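Cell division control protein 73 (Saccharomyces cerevisiae, PDB 3V46) serves as a subunit of the Paf1 complex in transcription elongation and histone modification, its C-terminal Ras-like domain promoting association of the complex with chromatin. Local coordinates at residues Asp14-Ile19 with Ile71-Thr76. Sequence-based numbering, arbitrary orientation. Where two conformers were deposited one is given.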
ATOM      1  N   ASP A  14      15.300   0.873  -4.619  1.00 30.28           N
ATOM      2  CA  ASP A  14      14.012   1.506  -4.339  1.00 24.88           C
ATOM      3  C   ASP A  14      13.028   0.517  -3.722  1.00 21.34           C
ATOM      4  O   ASP A  14      12.808  -0.580  -4.243  1.00 21.68           O
ATOM      5  CB  ASP A  14      13.407   2.129  -5.596  1.00 24.38           C
ATOM      6  CG  ASP A  14      14.188   3.338  -6.087  1.00 26.93           C
ATOM      7  OD1 ASP A  14      14.936   3.943  -5.288  1.00 28.02           O
ATOM      8  OD2 ASP A  14      14.036   3.698  -7.271  1.00 32.72           O
ATOM      9  N   PRO A  15      12.429   0.902  -2.594  1.00 18.65           N
ATOM     10  CA  PRO A  15      11.434   0.010  -1.995  1.00 16.75           C
ATOM     11  C   PRO A  15      10.158  -0.086  -2.836  1.00 16.14           C
ATOM     12  O   PRO A  15       9.821   0.807  -3.627  1.00 16.46           O
ATOM     13  CB  PRO A  15      11.148   0.667  -0.641  1.00 18.67           C
ATOM     14  CG  PRO A  15      11.499   2.098  -0.831  1.00 19.90           C
ATOM     15  CD  PRO A  15      12.628   2.127  -1.807  1.00 21.43           C
ATOM     16  N   ILE A  16       9.433  -1.176  -2.628  1.00 15.23           N
ATOM     17  CA  ILE A  16       8.267  -1.493  -3.426  1.00 15.19           C
ATOM     18  C   ILE A  16       7.018  -1.581  -2.560  1.00 13.90           C
ATOM     19  O   ILE A  16       7.047  -2.140  -1.461  1.00 13.44           O
ATOM     20  CB  ILE A  16       8.469  -2.833  -4.150  1.00 15.40           C
ATOM     21  CG1 ILE A  16       9.709  -2.752  -5.052  1.00 17.82           C
ATOM     22  CG2 ILE A  16       7.242  -3.200  -4.950  1.00 17.48           C
ATOM     23  CD1 ILE A  16      10.177  -4.087  -5.613  1.00 21.09           C
ATOM     24  N   ILE A  17       5.924  -1.016  -3.064  1.00 12.61           N
ATOM     25  CA  ILE A  17       4.611  -1.141  -2.453  1.00 11.91           C
ATOM     26  C   ILE A  17       3.728  -1.905  -3.421  1.00 12.75           C
ATOM     27  O   ILE A  17       3.635  -1.555  -4.595  1.00 13.07           O
ATOM     28  CB  ILE A  17       3.982   0.234  -2.161  1.00 14.52           C
ATOM     29  CG1 ILE A  17       4.850   1.030  -1.177  1.00 15.79           C
ATOM     30  CG2 ILE A  17       2.582   0.057  -1.573  1.00 13.84           C
ATOM     31  CD1 ILE A  17       4.364   2.469  -0.879  1.00 16.01           C
ATOM     32  N   LEU A  18       3.094  -2.967  -2.945  1.00 11.99           N
ATOM     33  CA  LEU A  18       2.189  -3.740  -3.793  1.00 11.58           C
ATOM     34  C   LEU A  18       0.761  -3.295  -3.551  1.00 13.04           C
ATOM     35  O   LEU A  18       0.294  -3.301  -2.420  1.00 14.00           O
ATOM     36  CB  LEU A  18       2.291  -5.224  -3.482  1.00 13.02           C
ATOM     37  CG  LEU A  18       3.661  -5.861  -3.598  1.00 18.01           C
ATOM     38  CD1 LEU A  18       3.558  -7.355  -3.316  1.00 19.17           C
ATOM     39  CD2 LEU A  18       4.212  -5.612  -4.973  1.00 21.87           C
ATOM     40  N   ILE A  19       0.069  -2.942  -4.629  1.00 12.29           N
ATOM     41  CA  ILE A  19      -1.321  -2.522  -4.561  0.55 12.79           C
ATOM     42  C   ILE A  19      -2.090  -3.141  -5.726  1.00 16.41           C
ATOM     43  O   ILE A  19      -2.504  -2.448  -6.662  1.00 18.69           O
ATOM     44  CB  ILE A  19      -1.448  -0.979  -4.519  0.55 15.68           C
ATOM     45  CG1 ILE A  19      -2.902  -0.568  -4.256  0.55 13.16           C
ATOM     46  CG2 ILE A  19      -0.893  -0.342  -5.802  0.55 21.32           C
ATOM     47  CD1 ILE A  19      -3.072   0.882  -3.888  0.55 22.06           C
ATOM     48  N   ILE A  71       8.478   2.361  -5.756  1.00 15.76           N
ATOM     49  CA  ILE A  71       7.875   1.736  -6.915  1.00 17.06           C
ATOM     50  C   ILE A  71       6.572   1.118  -6.433  1.00 16.14           C
ATOM     51  O   ILE A  71       6.578   0.281  -5.540  1.00 17.80           O
ATOM     52  CB  ILE A  71       8.797   0.647  -7.465  1.00 19.49           C
ATOM     53  CG1 ILE A  71      10.129   1.272  -7.909  1.00 24.56           C
ATOM     54  CG2 ILE A  71       8.137  -0.085  -8.616  1.00 22.34           C
ATOM     55  CD1 ILE A  71      11.208   0.257  -8.149  1.00 29.07           C
ATOM     56  N   ILE A  72       5.459   1.539  -7.014  1.00 15.63           N
ATOM     57  CA  ILE A  72       4.134   1.103  -6.571  1.00 15.51           C
ATOM     58  C   ILE A  72       3.491   0.367  -7.732  1.00 15.63           C
ATOM     59  O   ILE A  72       3.283   0.932  -8.797  1.00 16.12           O
ATOM     60  CB  ILE A  72       3.276   2.301  -6.151  1.00 16.42           C
ATOM     61  CG1 ILE A  72       4.025   3.124  -5.096  1.00 17.63           C
ATOM     62  CG2 ILE A  72       1.911   1.824  -5.635  1.00 17.69           C
ATOM     63  CD1 ILE A  72       3.304   4.363  -4.628  1.00 18.84           C
ATOM     64  N   VAL A  73       3.231  -0.918  -7.545  1.00 14.50           N
ATOM     65  CA  VAL A  73       2.809  -1.760  -8.650  1.00 14.14           C
ATOM     66  C   VAL A  73       1.573  -2.551  -8.307  1.00 13.53           C
ATOM     67  O   VAL A  73       1.394  -2.958  -7.161  1.00 13.36           O
ATOM     68  CB  VAL A  73       3.922  -2.727  -9.099  1.00 18.05           C
ATOM     69  CG1 VAL A  73       4.991  -1.978  -9.850  1.00 24.14           C
ATOM     70  CG2 VAL A  73       4.524  -3.483  -7.915  1.00 17.10           C
ATOM     71  N   ASP A  74       0.749  -2.816  -9.323  1.00 14.91           N
ATOM     72  CA  ASP A  74      -0.491  -3.578  -9.140  1.00 15.29           C
ATOM     73  C   ASP A  74      -0.358  -5.033  -9.560  1.00 15.70           C
ATOM     74  O   ASP A  74      -1.350  -5.747  -9.657  1.00 18.36           O
ATOM     75  CB  ASP A  74      -1.676  -2.914  -9.859  1.00 16.23           C
ATOM     76  CG  ASP A  74      -1.623  -3.035 -11.383  1.00 18.86           C
ATOM     77  OD1 ASP A  74      -0.693  -3.650 -11.929  1.00 19.42           O
ATOM     78  OD2 ASP A  74      -2.546  -2.512 -12.047  1.00 22.42           O
ATOM     79  N   ASN A  75       0.881  -5.472  -9.767  1.00 17.57           N
ATOM     80  CA  ASN A  75       1.167  -6.800 -10.283  1.00 20.45           C
ATOM     81  C   ASN A  75       2.580  -7.197  -9.872  1.00 21.17           C
ATOM     82  O   ASN A  75       3.312  -6.399  -9.305  1.00 20.50           O
ATOM     83  CB  ASN A  75       1.069  -6.795 -11.806  1.00 21.13           C
ATOM     84  CG  ASN A  75       2.154  -5.951 -12.440  1.00 21.46           C
ATOM     85  OD1 ASN A  75       3.228  -6.450 -12.783  1.00 24.04           O
ATOM     86  ND2 ASN A  75       1.906  -4.659 -12.550  1.00 22.74           N
ATOM     87  N   THR A  76       2.974  -8.426 -10.158  1.00 23.17           N
ATOM     88  CA  THR A  76       4.296  -8.891  -9.751  1.00 25.40           C
ATOM     89  C   THR A  76       5.173  -9.298 -10.929  1.00 25.52           C
ATOM     90  O   THR A  76       6.092 -10.102 -10.767  1.00 26.99           O
ATOM     91  CB  THR A  76       4.201 -10.073  -8.762  1.00 29.56           C
ATOM     92  OG1 THR A  76       3.473 -11.145  -9.362  1.00 34.32           O
ATOM     93  CG2 THR A  76       3.503  -9.649  -7.471  1.00 32.16           C
TER
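Ile17 and Ile72 sit side by side on parallel strands, 16-18 and the 71-73 end of 68-73, whose axes approach to 4.7 Å with 19° between their directions. Four backbone hydrogen bonds tie the ladder: Ile71 N gives to Pro15 O, Ile17 N to Ile71 O, Val73 N to Ile17 O, and Ile19 N to Val73 O at 2.9 Å, the last nearly straight at hydrogen (178°) though its donor is tilted from the carbonyl plane. Ile17 thus spends both its N-H and its C=O on strand 68-73, while Ile16 bonds to Arg87 and Val89, and Leu18 to Ala90 and Phe92, in and just before strand 88-92. This puts 16-18 inside the mixed sheet of the Ras-like fold, in the strand order 2-3-1-4-5-6; the domain keeps this fold but does not bind GTP. On one face Leu18 reaches across with CD2, 3.6 Å from Val73 CG2, and the same valine methyl meets Ile16 CG2 at 4.0 Å; CG1 anti to the carbonyl carbon (chi1 -74°) leaves CG2 this place between N and C. On the other face Ile17 CB rests 4.1 Å from Ile72 CG1. Phe92 touches both Ile17 and Ile19. Before strand 16-18, Asp14 lays its CB 3.9 Å from Ile71 CD1. Past strand 68-73, Asn75 ND2 gives a 2.9 Å hydrogen bond to Asp74 OD1, which sits near the amide plane of Asn75.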